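Local coordinates for enterocine A immunity protein (Enterococcus faecium, PDB 2BL8) that confers immunity on the bacterium against enterocin A, a pediocin-like bacteriocin, and folds as a compact bundle of helices with an irregular C-terminal tail, at residues Leu50-Val55 / Ile83-Gly88; Lys6-Glu11 / Arg78-Ile83; Tyr57-Ala62 / Ala95-Lys100; Tyr13-Ile18 / Glu71-Leu76. All coordinates share one frame; numbering follows the deposited sequence.

In the fold
From the N terminus, helix 5-17 pairs with helix 71-84 near both its ends: K6-E11 meets R78-I83 in contact 2 and Y13-I18 meets E71-L76 in contact 4, the shorter loop of contact 4 lying within that of contact 2, as in an antiparallel pair. Helix 25-38 follows inside both loops. Helix 48-64 then contributes L50-V55 to contact 1, with the end of helix 71-84, and Y57-A62 to contact 3, with the C-terminal tail. Contacts 1 and 3 cross each other and also cross contacts 2 and 4. I83 belongs to contacts 1 and 2, and R85 joins contact 1 to the tail at A95.

Contact 1: Leu50-Val55 / Ile83-Gly88; sequences LINRLV and IGRTAG
N52 and R85 join helix 48-64 to the residues just after helix 71-84 by one side-chain hydrogen bond, R85 NH2 to N52 OD1, 2.9 Å long. It is bent, with 137° at the hydrogen; NH2 stands above the carbonyl plane of the amide, and OD1 is likewise tilted from the guanidinium plane. I51, the residue before N52, supplies the apolar part: its CD1 lies 3.9 Å from G84 CA and 4.3 Å from I83 CG2. At G84 the backbone itself forms the surface, and the two backbones come within 6.0 Å, from I51 CA to G84 CA. R85 leaves the helical conformation, and its chain runs extended from CG to NE to carry the guanidinium over to N52. A second bond, from R85 NH1 to A95 O, steadies that group, while G84 O is bonded to S48 OG. Y97 of the tail packs on both N52 and R85. Helix 5-17 borders the apolar side through A5 on I51 and I8 on I83, and helix 25-38 lies against L50 and L54.

Contact 2: Lys6-Glu11 / Arg78-Ile83; sequences KQIVHE and RNLSEI
I8 and L80 form the centre of an antiparallel helix pair, their CA atoms 6.2 Å apart. The axes of the two short segments come within 9.6 Å and their directions differ by 158°. Followed outward, I8 starts with CB 4.0 Å from L80 CD1. There it branches: CG2, anti to the backbone N, reaches back to L80 CB at 3.8 Å, whereas CG1 takes the other direction and meets I83 CD1 at 4.0 Å. The tip, CD1, turns off from CG1 (chi2 -59°) and makes no close approach to R78-I83, leaving the branch point and the two gamma carbons to do the touching. The side chains of I8 and L80 run antiparallel alongside each other. L80, its chi1 of -173° turning CG away from the backbone nitrogen, swings its two methyls toward the next residue of the partner helix, and V9 CG2 lies 4.1 Å from L80 CD2. All these meetings are aliphatic. Beyond them, L80 continues onto I51 and L54 of helix 48-64, and V9 onto Y35 and L38 of helix 25-38, so this seam between helices 5-17 and 71-84 opens directly into the core of the helical bundle.

Contact 3: Tyr57-Ala62 / Ala95-Lys100; sequences YLYFTA and ADYGDK
Y59 and Y97 make an aromatic pair that lays the C-terminal tail against helix 48-64, on the outside of the helical bundle. Y97 sits in a type II beta turn from D96 to D99, closed by the backbone bond from D99 N to D96 O. G98 follows with positive phi, a backbone conformation that suits glycine in the third position of such a turn. The tight part of the contact is small. Y97 CE2 lies 3.7 Å from Y59 CD2 and 3.8 Å from Y59 CE2, so touching is limited to the CD2/CE2 corners of the two rings. The planes are only 17° apart, yet the rings are displaced so far that their centroids stand 5.7 Å apart and little of one overlaps the other. The looser part is the backbone: even the nearest CA atoms, of Y59 and G98, are 10.4 Å apart, and both tyrosines stay partly exposed at the surface. Y97 has firmer support beyond Y59. The ring lies against N52 and V55 of the same helix, S81 of helix 71-84 and R85, and I77 packs on Y59. With CG anti to the backbone N (chi1 -160°), the Y97 ring extends from the turn toward helix 48-64, where the hydroxyl OH is hydrogen-bonded to N56 ND2.

Contact 4: Tyr13-Ile18 / Glu71-Leu76; sequences YNDISI and EYQEEL
The antiparallel pair of helices 5-17 and 71-84 is joined here, where the first turns of helix 71-84 run beside the last turns of helix 5-17, by a polar bridge set on apolar neighbours. The segment axes are 10.8 Å apart at their closest and their directions differ by 156°. Q73 gives its NE2 to D15 OD2, a hydrogen bond of 2.9 Å with 144° at the hydrogen. NE2 meets OD2 on its anti side, somewhat out of the carboxylate plane, and the two flat groups stand almost perpendicular. The first torsion of D15, in the trans range, brings the carboxylate across the gap between the helices. Q73 comes from the other helix with its chain extended beyond CG, and the other end of the same amide is engaged too, since OE1 accepts from T70 N just ahead of the helix. The amide is thereby held at both its polar atoms. On its inner flank I16 CG1 lies 3.4 Å from Q73 NE2, and I16 runs on to I27 and L28 of helix 25-38 and to Y24. L12 of helix 5-17 also packs on Q73. Toward the outer side, Y72 turns a ring edge to the carboxylate, the planes 82° apart, and D15 OD1 lies near the ring plane, 3.8 Å from Y72 CE2.

Contact 1: Leu50-Val55 / Ile83-Gly88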
loop_
_atom_site.group_PDB
_atom_site.type_symbol
_atom_site.label_atom_id
_atom_site.label_comp_id
_atom_site.label_asym_id
_atom_site.label_seq_id
_atom_site.Cartn_x
_atom_site.Cartn_y
_atom_site.Cartn_z
ATOM N N LEU A 50 -7.823 -6.732 -1.217
ATOM C CA LEU A 50 -7.833 -5.542 -0.379
ATOM C C LEU A 50 -6.500 -4.819 -0.502
ATOM O O LEU A 50 -6.455 -3.598 -0.639
ATOM C CB LEU A 50 -8.079 -5.920 1.082
ATOM C CG LEU A 50 -8.171 -4.743 2.053
ATOM C CD1 LEU A 50 -9.342 -3.857 1.656
ATOM C CD2 LEU A 50 -8.336 -5.258 3.470
ATOM N N ILE A 51 -5.422 -5.588 -0.451
ATOM C CA ILE A 51 -4.084 -5.026 -0.563
ATOM C C ILE A 51 -3.922 -4.288 -1.887
ATOM O O ILE A 51 -3.408 -3.170 -1.919
ATOM C CB ILE A 51 -3.017 -6.135 -0.465
ATOM C CG1 ILE A 51 -2.997 -6.697 0.959
ATOM C CG2 ILE A 51 -1.643 -5.593 -0.860
ATOM C CD1 ILE A 51 -2.099 -7.893 1.129
ATOM N N ASN A 52 -4.364 -4.901 -2.981
ATOM C CA ASN A 52 -4.220 -4.253 -4.278
ATOM C C ASN A 52 -5.039 -2.972 -4.374
ATOM O O ASN A 52 -4.587 -1.984 -4.956
ATOM C CB ASN A 52 -4.604 -5.198 -5.410
ATOM C CG ASN A 52 -4.074 -4.723 -6.741
ATOM O OD1 ASN A 52 -2.864 -4.647 -6.935
ATOM N ND2 ASN A 52 -4.971 -4.374 -7.653
ATOM N N ARG A 53 -6.243 -2.981 -3.808
ATOM C CA ARG A 53 -7.078 -1.788 -3.825
ATOM C C ARG A 53 -6.359 -0.677 -3.065
ATOM O O ARG A 53 -6.411 0.495 -3.449
ATOM C CB ARG A 53 -8.434 -2.068 -3.164
ATOM C CG ARG A 53 -9.333 -2.997 -3.963
ATOM C CD ARG A 53 -10.649 -3.294 -3.239
ATOM N NE ARG A 53 -11.397 -2.086 -2.894
ATOM C CZ ARG A 53 -11.220 -1.380 -1.780
ATOM N NH1 ARG A 53 -10.315 -1.754 -0.885
ATOM N NH2 ARG A 53 -11.950 -0.295 -1.560
ATOM N N LEU A 54 -5.688 -1.055 -1.985
ATOM C CA LEU A 54 -4.962 -0.094 -1.167
ATOM C C LEU A 54 -3.803 0.514 -1.941
ATOM O O LEU A 54 -3.609 1.730 -1.924
ATOM C CB LEU A 54 -4.434 -0.764 0.105
ATOM C CG LEU A 54 -3.458 0.086 0.927
ATOM C CD1 LEU A 54 -4.122 1.390 1.356
ATOM C CD2 LEU A 54 -2.997 -0.702 2.136
ATOM N N VAL A 55 -3.038 -0.327 -2.627
ATOM C CA VAL A 55 -1.896 0.170 -3.392
ATOM C C VAL A 55 -2.367 1.086 -4.523
ATOM O O VAL A 55 -1.770 2.138 -4.768
ATOM C CB VAL A 55 -1.049 -0.989 -3.950
ATOM C CG1 VAL A 55 0.092 -0.438 -4.794
ATOM C CG2 VAL A 55 -0.484 -1.812 -2.796
ATOM N N ILE A 83 3.391 -9.207 -0.979
ATOM C CA ILE A 83 2.645 -10.128 -0.128
ATOM C C ILE A 83 1.320 -10.469 -0.795
ATOM O O ILE A 83 0.887 -11.622 -0.782
ATOM C CB ILE A 83 2.369 -9.504 1.256
ATOM C CG1 ILE A 83 3.681 -9.379 2.029
ATOM C CG2 ILE A 83 1.353 -10.351 2.024
ATOM C CD1 ILE A 83 3.535 -8.718 3.384
ATOM N N GLY A 84 0.683 -9.459 -1.377
ATOM C CA GLY A 84 -0.587 -9.668 -2.042
ATOM C C GLY A 84 -0.433 -10.511 -3.290
ATOM O O GLY A 84 -1.342 -11.250 -3.668
ATOM N N ARG A 85 0.726 -10.401 -3.929
ATOM C CA ARG A 85 0.999 -11.146 -5.148
ATOM C C ARG A 85 2.070 -12.197 -4.949
ATOM O O ARG A 85 3.196 -12.063 -5.441
ATOM C CB ARG A 85 1.404 -10.181 -6.264
ATOM C CG ARG A 85 0.263 -9.270 -6.682
ATOM C CD ARG A 85 0.632 -8.347 -7.837
ATOM N NE ARG A 85 -0.447 -7.393 -8.086
ATOM C CZ ARG A 85 -0.482 -6.532 -9.097
ATOM N NH1 ARG A 85 0.510 -6.495 -9.978
ATOM N NH2 ARG A 85 -1.516 -5.706 -9.221
ATOM N N THR A 86 1.707 -13.233 -4.197
ATOM C CA THR A 86 2.595 -14.354 -3.922
ATOM C C THR A 86 1.998 -15.541 -4.667
ATOM O O THR A 86 0.797 -15.798 -4.582
ATOM C CB THR A 86 2.659 -14.671 -2.417
ATOM O OG1 THR A 86 3.111 -13.512 -1.701
ATOM C CG2 THR A 86 3.634 -15.813 -2.160
ATOM N N ALA A 87 2.846 -16.261 -5.387
ATOM C CA ALA A 87 2.415 -17.393 -6.202
ATOM C C ALA A 87 1.432 -18.390 -5.586
ATOM O O ALA A 87 1.707 -19.007 -4.552
ATOM C CB ALA A 87 3.635 -18.139 -6.724
ATOM N N GLY A 88 0.285 -18.529 -6.245
ATOM C CA GLY A 88 -0.740 -19.476 -5.832
ATOM C C GLY A 88 -1.572 -19.238 -4.588
ATOM O O GLY A 88 -2.366 -20.103 -4.221
#

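Contact 2: Lys6-Glu11 / Arg78-Ile83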
loop_
_atom_site.group_PDB
_atom_site.type_symbol
_atom_site.label_atom_id
_atom_site.label_comp_id
_atom_site.label_asym_id
_atom_site.label_seq_id
_atom_site.Cartn_x
_atom_site.Cartn_y
_atom_site.Cartn_z
ATOM N N LYS A 6 -0.377 -7.137 7.910
ATOM C CA LYS A 6 -0.689 -6.265 9.041
ATOM C C LYS A 6 0.543 -5.484 9.477
ATOM O O LYS A 6 0.461 -4.296 9.793
ATOM C CB LYS A 6 -1.183 -7.067 10.248
ATOM C CG LYS A 6 -2.501 -7.786 10.076
ATOM C CD LYS A 6 -2.839 -8.510 11.370
ATOM C CE LYS A 6 -4.003 -9.464 11.205
ATOM N NZ LYS A 6 -4.281 -10.214 12.468
ATOM N N GLN A 7 1.683 -6.161 9.506
ATOM C CA GLN A 7 2.928 -5.538 9.925
ATOM C C GLN A 7 3.332 -4.395 9.005
ATOM O O GLN A 7 3.693 -3.315 9.470
ATOM C CB GLN A 7 4.049 -6.578 9.976
ATOM C CG GLN A 7 5.317 -6.089 10.654
ATOM C CD GLN A 7 6.391 -7.159 10.715
ATOM O OE1 GLN A 7 6.106 -8.320 11.012
ATOM N NE2 GLN A 7 7.632 -6.772 10.442
ATOM N N ILE A 8 3.270 -4.636 7.701
ATOM C CA ILE A 8 3.644 -3.603 6.745
ATOM C C ILE A 8 2.702 -2.404 6.814
ATOM O O ILE A 8 3.149 -1.260 6.803
ATOM C CB ILE A 8 3.666 -4.155 5.312
ATOM C CG1 ILE A 8 4.660 -5.320 5.215
ATOM C CG2 ILE A 8 4.044 -3.048 4.342
ATOM C CD1 ILE A 8 6.078 -4.962 5.573
ATOM N N VAL A 9 1.401 -2.663 6.904
ATOM C CA VAL A 9 0.421 -1.584 6.989
ATOM C C VAL A 9 0.654 -0.784 8.262
ATOM O O VAL A 9 0.639 0.447 8.242
ATOM C CB VAL A 9 -1.023 -2.132 6.998
ATOM C CG1 VAL A 9 -2.006 -1.023 7.340
ATOM C CG2 VAL A 9 -1.359 -2.719 5.638
ATOM N N HIS A 10 0.865 -1.493 9.368
ATOM C CA HIS A 10 1.108 -0.852 10.656
ATOM C C HIS A 10 2.368 0.005 10.570
ATOM O O HIS A 10 2.381 1.145 11.032
ATOM C CB HIS A 10 1.265 -1.919 11.747
ATOM C CG HIS A 10 1.174 -1.382 13.142
ATOM N ND1 HIS A 10 1.016 -2.199 14.242
ATOM C CD2 HIS A 10 1.214 -0.115 13.619
ATOM C CE1 HIS A 10 0.959 -1.459 15.335
ATOM N NE2 HIS A 10 1.077 -0.189 14.984
ATOM N N GLU A 11 3.418 -0.536 9.964
ATOM C CA GLU A 11 4.672 0.201 9.832
ATOM C C GLU A 11 4.543 1.423 8.926
ATOM O O GLU A 11 5.106 2.478 9.216
ATOM C CB GLU A 11 5.776 -0.725 9.317
ATOM C CG GLU A 11 6.103 -1.866 10.273
ATOM C CD GLU A 11 7.132 -2.835 9.720
ATOM O OE1 GLU A 11 7.181 -3.020 8.485
ATOM O OE2 GLU A 11 7.882 -3.427 10.522
ATOM N N ARG A 78 5.994 -1.413 -1.791
ATOM C CA ARG A 78 6.422 -2.473 -2.705
ATOM C C ARG A 78 6.292 -3.838 -2.033
ATOM O O ARG A 78 5.788 -4.793 -2.629
ATOM C CB ARG A 78 7.880 -2.246 -3.113
ATOM C CG ARG A 78 8.473 -3.326 -4.001
ATOM C CD ARG A 78 9.949 -3.056 -4.262
ATOM N NE ARG A 78 10.754 -3.228 -3.056
ATOM C CZ ARG A 78 11.995 -2.771 -2.910
ATOM N NH1 ARG A 78 12.581 -2.104 -3.897
ATOM N NH2 ARG A 78 12.655 -2.984 -1.779
ATOM N N ASN A 79 6.749 -3.927 -0.788
ATOM C CA ASN A 79 6.685 -5.175 -0.044
ATOM C C ASN A 79 5.241 -5.602 0.207
ATOM O O ASN A 79 4.929 -6.795 0.156
ATOM C CB ASN A 79 7.452 -5.037 1.276
ATOM C CG ASN A 79 8.953 -4.901 1.063
ATOM O OD1 ASN A 79 9.712 -4.691 2.009
ATOM N ND2 ASN A 79 9.386 -5.031 -0.188
ATOM N N LEU A 80 4.358 -4.637 0.455
ATOM C CA LEU A 80 2.952 -4.954 0.689
ATOM C C LEU A 80 2.348 -5.619 -0.548
ATOM O O LEU A 80 1.656 -6.632 -0.450
ATOM C CB LEU A 80 2.166 -3.689 1.050
ATOM C CG LEU A 80 0.713 -3.924 1.478
ATOM C CD1 LEU A 80 0.668 -4.822 2.706
ATOM C CD2 LEU A 80 0.043 -2.591 1.767
ATOM N N SER A 81 2.616 -5.059 -1.720
ATOM C CA SER A 81 2.086 -5.647 -2.935
ATOM C C SER A 81 2.671 -7.041 -3.161
ATOM O O SER A 81 1.980 -7.937 -3.652
ATOM C CB SER A 81 2.398 -4.767 -4.138
ATOM O OG SER A 81 1.797 -5.313 -5.292
ATOM N N GLU A 82 3.941 -7.224 -2.810
ATOM C CA GLU A 82 4.578 -8.530 -2.987
ATOM C C GLU A 82 3.838 -9.587 -2.171
ATOM O O GLU A 82 3.672 -10.729 -2.617
ATOM C CB GLU A 82 6.048 -8.471 -2.569
ATOM C CG GLU A 82 6.884 -7.537 -3.427
ATOM C CD GLU A 82 8.349 -7.527 -3.035
ATOM O OE1 GLU A 82 8.647 -7.317 -1.841
ATOM O OE2 GLU A 82 9.204 -7.723 -3.923
ATOM N N ILE A 83 3.391 -9.207 -0.979
ATOM C CA ILE A 83 2.645 -10.128 -0.128
ATOM C C ILE A 83 1.320 -10.469 -0.795
ATOM O O ILE A 83 0.887 -11.622 -0.782
ATOM C CB ILE A 83 2.369 -9.504 1.256
ATOM C CG1 ILE A 83 3.681 -9.379 2.029
ATOM C CG2 ILE A 83 1.353 -10.351 2.024
ATOM C CD1 ILE A 83 3.535 -8.718 3.384
#

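Contact 3: Tyr57-Ala62 / Ala95-Lys100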
loop_
_atom_site.group_PDB
_atom_site.type_symbol
_atom_site.label_atom_id
_atom_site.label_comp_id
_atom_site.label_asym_id
_atom_site.label_seq_id
_atom_site.Cartn_x
_atom_site.Cartn_y
_atom_site.Cartn_z
ATOM N N TYR A 57 -4.941 2.950 -4.559
ATOM C CA TYR A 57 -5.294 4.199 -3.895
ATOM C C TYR A 57 -4.074 5.045 -3.524
ATOM O O TYR A 57 -4.052 6.257 -3.749
ATOM C CB TYR A 57 -6.106 3.902 -2.629
ATOM C CG TYR A 57 -6.315 5.108 -1.744
ATOM C CD1 TYR A 57 -7.292 6.058 -2.037
ATOM C CD2 TYR A 57 -5.498 5.323 -0.637
ATOM C CE1 TYR A 57 -7.449 7.197 -1.244
ATOM C CE2 TYR A 57 -5.642 6.453 0.156
ATOM C CZ TYR A 57 -6.616 7.385 -0.152
ATOM O OH TYR A 57 -6.746 8.505 0.640
ATOM N N LEU A 58 -3.055 4.406 -2.960
ATOM C CA LEU A 58 -1.864 5.135 -2.546
ATOM C C LEU A 58 -1.201 5.877 -3.703
ATOM O O LEU A 58 -0.868 7.057 -3.577
ATOM C CB LEU A 58 -0.864 4.181 -1.876
ATOM C CG LEU A 58 -1.341 3.612 -0.530
ATOM C CD1 LEU A 58 -0.342 2.590 -0.002
ATOM C CD2 LEU A 58 -1.516 4.742 0.474
ATOM N N TYR A 59 -1.016 5.202 -4.830
ATOM C CA TYR A 59 -0.376 5.856 -5.967
ATOM C C TYR A 59 -1.284 6.875 -6.635
ATOM O O TYR A 59 -0.817 7.910 -7.107
ATOM C CB TYR A 59 0.099 4.813 -6.977
ATOM C CG TYR A 59 1.325 4.067 -6.516
ATOM C CD1 TYR A 59 2.552 4.720 -6.366
ATOM C CD2 TYR A 59 1.261 2.709 -6.204
ATOM C CE1 TYR A 59 3.685 4.032 -5.913
ATOM C CE2 TYR A 59 2.383 2.016 -5.753
ATOM C CZ TYR A 59 3.589 2.682 -5.610
ATOM O OH TYR A 59 4.695 1.986 -5.170
ATOM N N PHE A 60 -2.580 6.587 -6.678
ATOM C CA PHE A 60 -3.520 7.522 -7.275
ATOM C C PHE A 60 -3.560 8.795 -6.433
ATOM O O PHE A 60 -3.495 9.908 -6.955
ATOM C CB PHE A 60 -4.924 6.916 -7.330
ATOM C CG PHE A 60 -5.991 7.919 -7.655
ATOM C CD1 PHE A 60 -6.089 8.460 -8.931
ATOM C CD2 PHE A 60 -6.869 8.361 -6.671
ATOM C CE1 PHE A 60 -7.044 9.430 -9.225
ATOM C CE2 PHE A 60 -7.826 9.330 -6.952
ATOM C CZ PHE A 60 -7.912 9.866 -8.234
ATOM N N THR A 61 -3.673 8.619 -5.122
ATOM C CA THR A 61 -3.739 9.744 -4.201
ATOM C C THR A 61 -2.459 10.568 -4.250
ATOM O O THR A 61 -2.502 11.793 -4.234
ATOM C CB THR A 61 -3.966 9.256 -2.762
ATOM O OG1 THR A 61 -5.179 8.496 -2.710
ATOM C CG2 THR A 61 -4.073 10.433 -1.805
ATOM N N ALA A 62 -1.326 9.880 -4.305
ATOM C CA ALA A 62 -0.026 10.535 -4.355
ATOM C C ALA A 62 0.071 11.428 -5.584
ATOM O O ALA A 62 0.539 12.561 -5.501
ATOM C CB ALA A 62 1.080 9.488 -4.373
ATOM N N ALA A 95 1.947 -9.663 -13.064
ATOM C CA ALA A 95 3.316 -9.187 -12.893
ATOM C C ALA A 95 3.456 -8.566 -11.521
ATOM O O ALA A 95 2.481 -8.481 -10.771
ATOM C CB ALA A 95 3.641 -8.143 -13.966
ATOM N N ASP A 96 4.674 -8.149 -11.181
ATOM C CA ASP A 96 4.890 -7.471 -9.915
ATOM C C ASP A 96 4.209 -6.128 -10.145
ATOM O O ASP A 96 4.108 -5.674 -11.284
ATOM C CB ASP A 96 6.382 -7.257 -9.641
ATOM C CG ASP A 96 7.107 -8.545 -9.304
ATOM O OD1 ASP A 96 6.485 -9.440 -8.690
ATOM O OD2 ASP A 96 8.306 -8.653 -9.645
ATOM N N TYR A 97 3.750 -5.487 -9.079
ATOM C CA TYR A 97 3.059 -4.212 -9.232
ATOM C C TYR A 97 3.821 -3.176 -10.056
ATOM O O TYR A 97 4.983 -2.864 -9.770
ATOM C CB TYR A 97 2.735 -3.603 -7.868
ATOM C CG TYR A 97 1.638 -2.570 -7.946
ATOM C CD1 TYR A 97 0.305 -2.936 -7.793
ATOM C CD2 TYR A 97 1.927 -1.233 -8.216
ATOM C CE1 TYR A 97 -0.715 -2.002 -7.907
ATOM C CE2 TYR A 97 0.914 -0.289 -8.337
ATOM C CZ TYR A 97 -0.405 -0.680 -8.185
ATOM O OH TYR A 97 -1.417 0.233 -8.345
ATOM N N GLY A 98 3.149 -2.650 -11.078
ATOM C CA GLY A 98 3.731 -1.628 -11.928
ATOM C C GLY A 98 4.614 -2.079 -13.078
ATOM O O GLY A 98 5.051 -1.246 -13.871
ATOM N N ASP A 99 4.875 -3.379 -13.186
ATOM C CA ASP A 99 5.735 -3.899 -14.248
ATOM C C ASP A 99 5.049 -3.869 -15.616
ATOM O O ASP A 99 3.947 -4.395 -15.773
ATOM C CB ASP A 99 6.159 -5.334 -13.916
ATOM C CG ASP A 99 7.382 -5.774 -14.692
ATOM O OD1 ASP A 99 7.403 -5.607 -15.926
ATOM O OD2 ASP A 99 8.329 -6.290 -14.065
ATOM N N LYS A 100 5.710 -3.263 -16.604
ATOM C CA LYS A 100 5.153 -3.167 -17.953
ATOM C C LYS A 100 5.020 -4.515 -18.661
ATOM O O LYS A 100 4.334 -4.620 -19.677
ATOM C CB LYS A 100 6.010 -2.233 -18.816
ATOM C CG LYS A 100 7.387 -2.784 -19.159
ATOM C CD LYS A 100 8.141 -1.819 -20.070
ATOM C CE LYS A 100 9.510 -2.353 -20.455
ATOM N NZ LYS A 100 10.221 -1.406 -21.369
#

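Contact 4: Tyr13-Ile18 / Glu71-Leu76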
loop_
_atom_site.group_PDB
_atom_site.type_symbol
_atom_site.label_atom_id
_atom_site.label_comp_id
_atom_site.label_asym_id
_atom_site.label_seq_id
_atom_site.Cartn_x
_atom_site.Cartn_y
_atom_site.Cartn_z
ATOM N N TYR A 13 1.770 3.080 8.340
ATOM C CA TYR A 13 0.917 4.026 9.054
ATOM C C TYR A 13 1.741 4.827 10.055
ATOM O O TYR A 13 1.691 6.057 10.076
ATOM C CB TYR A 13 -0.193 3.287 9.808
ATOM C CG TYR A 13 -1.131 4.216 10.554
ATOM C CD1 TYR A 13 -2.373 4.555 10.025
ATOM C CD2 TYR A 13 -0.751 4.795 11.766
ATOM C CE1 TYR A 13 -3.219 5.450 10.681
ATOM C CE2 TYR A 13 -1.585 5.694 12.427
ATOM C CZ TYR A 13 -2.818 6.016 11.876
ATOM O OH TYR A 13 -3.648 6.905 12.523
ATOM N N ASN A 14 2.490 4.117 10.893
ATOM C CA ASN A 14 3.311 4.756 11.915
ATOM C C ASN A 14 4.374 5.676 11.346
ATOM O O ASN A 14 4.617 6.755 11.884
ATOM C CB ASN A 14 3.964 3.695 12.806
ATOM C CG ASN A 14 3.009 3.144 13.845
ATOM O OD1 ASN A 14 1.795 3.329 13.749
ATOM N ND2 ASN A 14 3.551 2.458 14.843
ATOM N N ASP A 15 5.010 5.264 10.254
ATOM C CA ASP A 15 6.053 6.092 9.658
ATOM C C ASP A 15 5.484 7.409 9.135
ATOM O O ASP A 15 6.089 8.469 9.300
ATOM C CB ASP A 15 6.745 5.352 8.513
ATOM C CG ASP A 15 8.052 6.006 8.120
ATOM O OD1 ASP A 15 9.013 5.913 8.910
ATOM O OD2 ASP A 15 8.117 6.623 7.036
ATOM N N ILE A 16 4.320 7.335 8.503
ATOM C CA ILE A 16 3.671 8.520 7.954
ATOM C C ILE A 16 3.078 9.390 9.059
ATOM O O ILE A 16 3.193 10.620 9.026
ATOM C CB ILE A 16 2.538 8.124 6.968
ATOM C CG1 ILE A 16 3.141 7.526 5.694
ATOM C CG2 ILE A 16 1.685 9.347 6.624
ATOM C CD1 ILE A 16 2.107 6.964 4.727
ATOM N N SER A 17 2.453 8.744 10.040
ATOM C CA SER A 17 1.811 9.450 11.142
ATOM C C SER A 17 2.755 10.335 11.946
ATOM O O SER A 17 2.354 11.396 12.427
ATOM C CB SER A 17 1.132 8.450 12.081
ATOM O OG SER A 17 2.091 7.637 12.726
ATOM N N ILE A 18 4.000 9.898 12.102
ATOM C CA ILE A 18 4.989 10.662 12.861
ATOM C C ILE A 18 5.200 12.041 12.251
ATOM O O ILE A 18 5.498 13.005 12.959
ATOM C CB ILE A 18 6.338 9.914 12.926
ATOM C CG1 ILE A 18 6.183 8.660 13.790
ATOM C CG2 ILE A 18 7.421 10.824 13.500
ATOM C CD1 ILE A 18 7.442 7.828 13.916
ATOM N N GLU A 71 11.756 7.194 0.217
ATOM C CA GLU A 71 12.286 5.974 -0.386
ATOM C C GLU A 71 11.878 4.752 0.442
ATOM O O GLU A 71 11.495 3.717 -0.105
ATOM C CB GLU A 71 13.812 6.057 -0.466
ATOM C CG GLU A 71 14.479 4.904 -1.192
ATOM C CD GLU A 71 15.032 5.310 -2.544
ATOM O OE1 GLU A 71 15.777 6.311 -2.599
ATOM O OE2 GLU A 71 14.730 4.627 -3.548
ATOM N N TYR A 72 11.953 4.885 1.761
ATOM C CA TYR A 72 11.594 3.798 2.664
ATOM C C TYR A 72 10.103 3.464 2.584
ATOM O O TYR A 72 9.725 2.292 2.559
ATOM C CB TYR A 72 11.981 4.176 4.097
ATOM C CG TYR A 72 11.489 3.214 5.155
ATOM C CD1 TYR A 72 11.794 1.853 5.091
ATOM C CD2 TYR A 72 10.711 3.666 6.220
ATOM C CE1 TYR A 72 11.332 0.966 6.063
ATOM C CE2 TYR A 72 10.248 2.789 7.195
ATOM C CZ TYR A 72 10.559 1.447 7.111
ATOM O OH TYR A 72 10.090 0.587 8.074
ATOM N N GLN A 73 9.259 4.492 2.548
ATOM C CA GLN A 73 7.817 4.280 2.448
ATOM C C GLN A 73 7.483 3.579 1.129
ATOM O O GLN A 73 6.614 2.707 1.089
ATOM C CB GLN A 73 7.076 5.617 2.556
ATOM C CG GLN A 73 7.147 6.226 3.952
ATOM C CD GLN A 73 6.622 7.648 4.013
ATOM O OE1 GLN A 73 6.388 8.281 2.986
ATOM N NE2 GLN A 73 6.448 8.161 5.226
ATOM N N GLU A 74 8.183 3.953 0.057
ATOM C CA GLU A 74 7.979 3.346 -1.259
ATOM C C GLU A 74 8.331 1.871 -1.195
ATOM O O GLU A 74 7.673 1.032 -1.820
ATOM C CB GLU A 74 8.855 4.030 -2.312
ATOM C CG GLU A 74 8.398 5.421 -2.701
ATOM C CD GLU A 74 9.399 6.145 -3.589
ATOM O OE1 GLU A 74 10.415 5.533 -3.984
ATOM O OE2 GLU A 74 9.163 7.333 -3.891
ATOM N N GLU A 75 9.379 1.565 -0.439
ATOM C CA GLU A 75 9.830 0.196 -0.259
ATOM C C GLU A 75 8.794 -0.614 0.518
ATOM O O GLU A 75 8.549 -1.780 0.203
ATOM C CB GLU A 75 11.195 0.199 0.437
ATOM C CG GLU A 75 12.300 0.653 -0.517
ATOM C CD GLU A 75 13.499 1.267 0.171
ATOM O OE1 GLU A 75 13.649 1.108 1.401
ATOM O OE2 GLU A 75 14.305 1.913 -0.536
ATOM N N LEU A 76 8.175 -0.001 1.521
ATOM C CA LEU A 76 7.142 -0.693 2.279
ATOM C C LEU A 76 5.947 -0.974 1.365
ATOM O O LEU A 76 5.375 -2.060 1.404
ATOM C CB LEU A 76 6.686 0.143 3.474
ATOM C CG LEU A 76 7.708 0.284 4.604
ATOM C CD1 LEU A 76 7.154 1.221 5.672
ATOM C CD2 LEU A 76 8.025 -1.088 5.185
#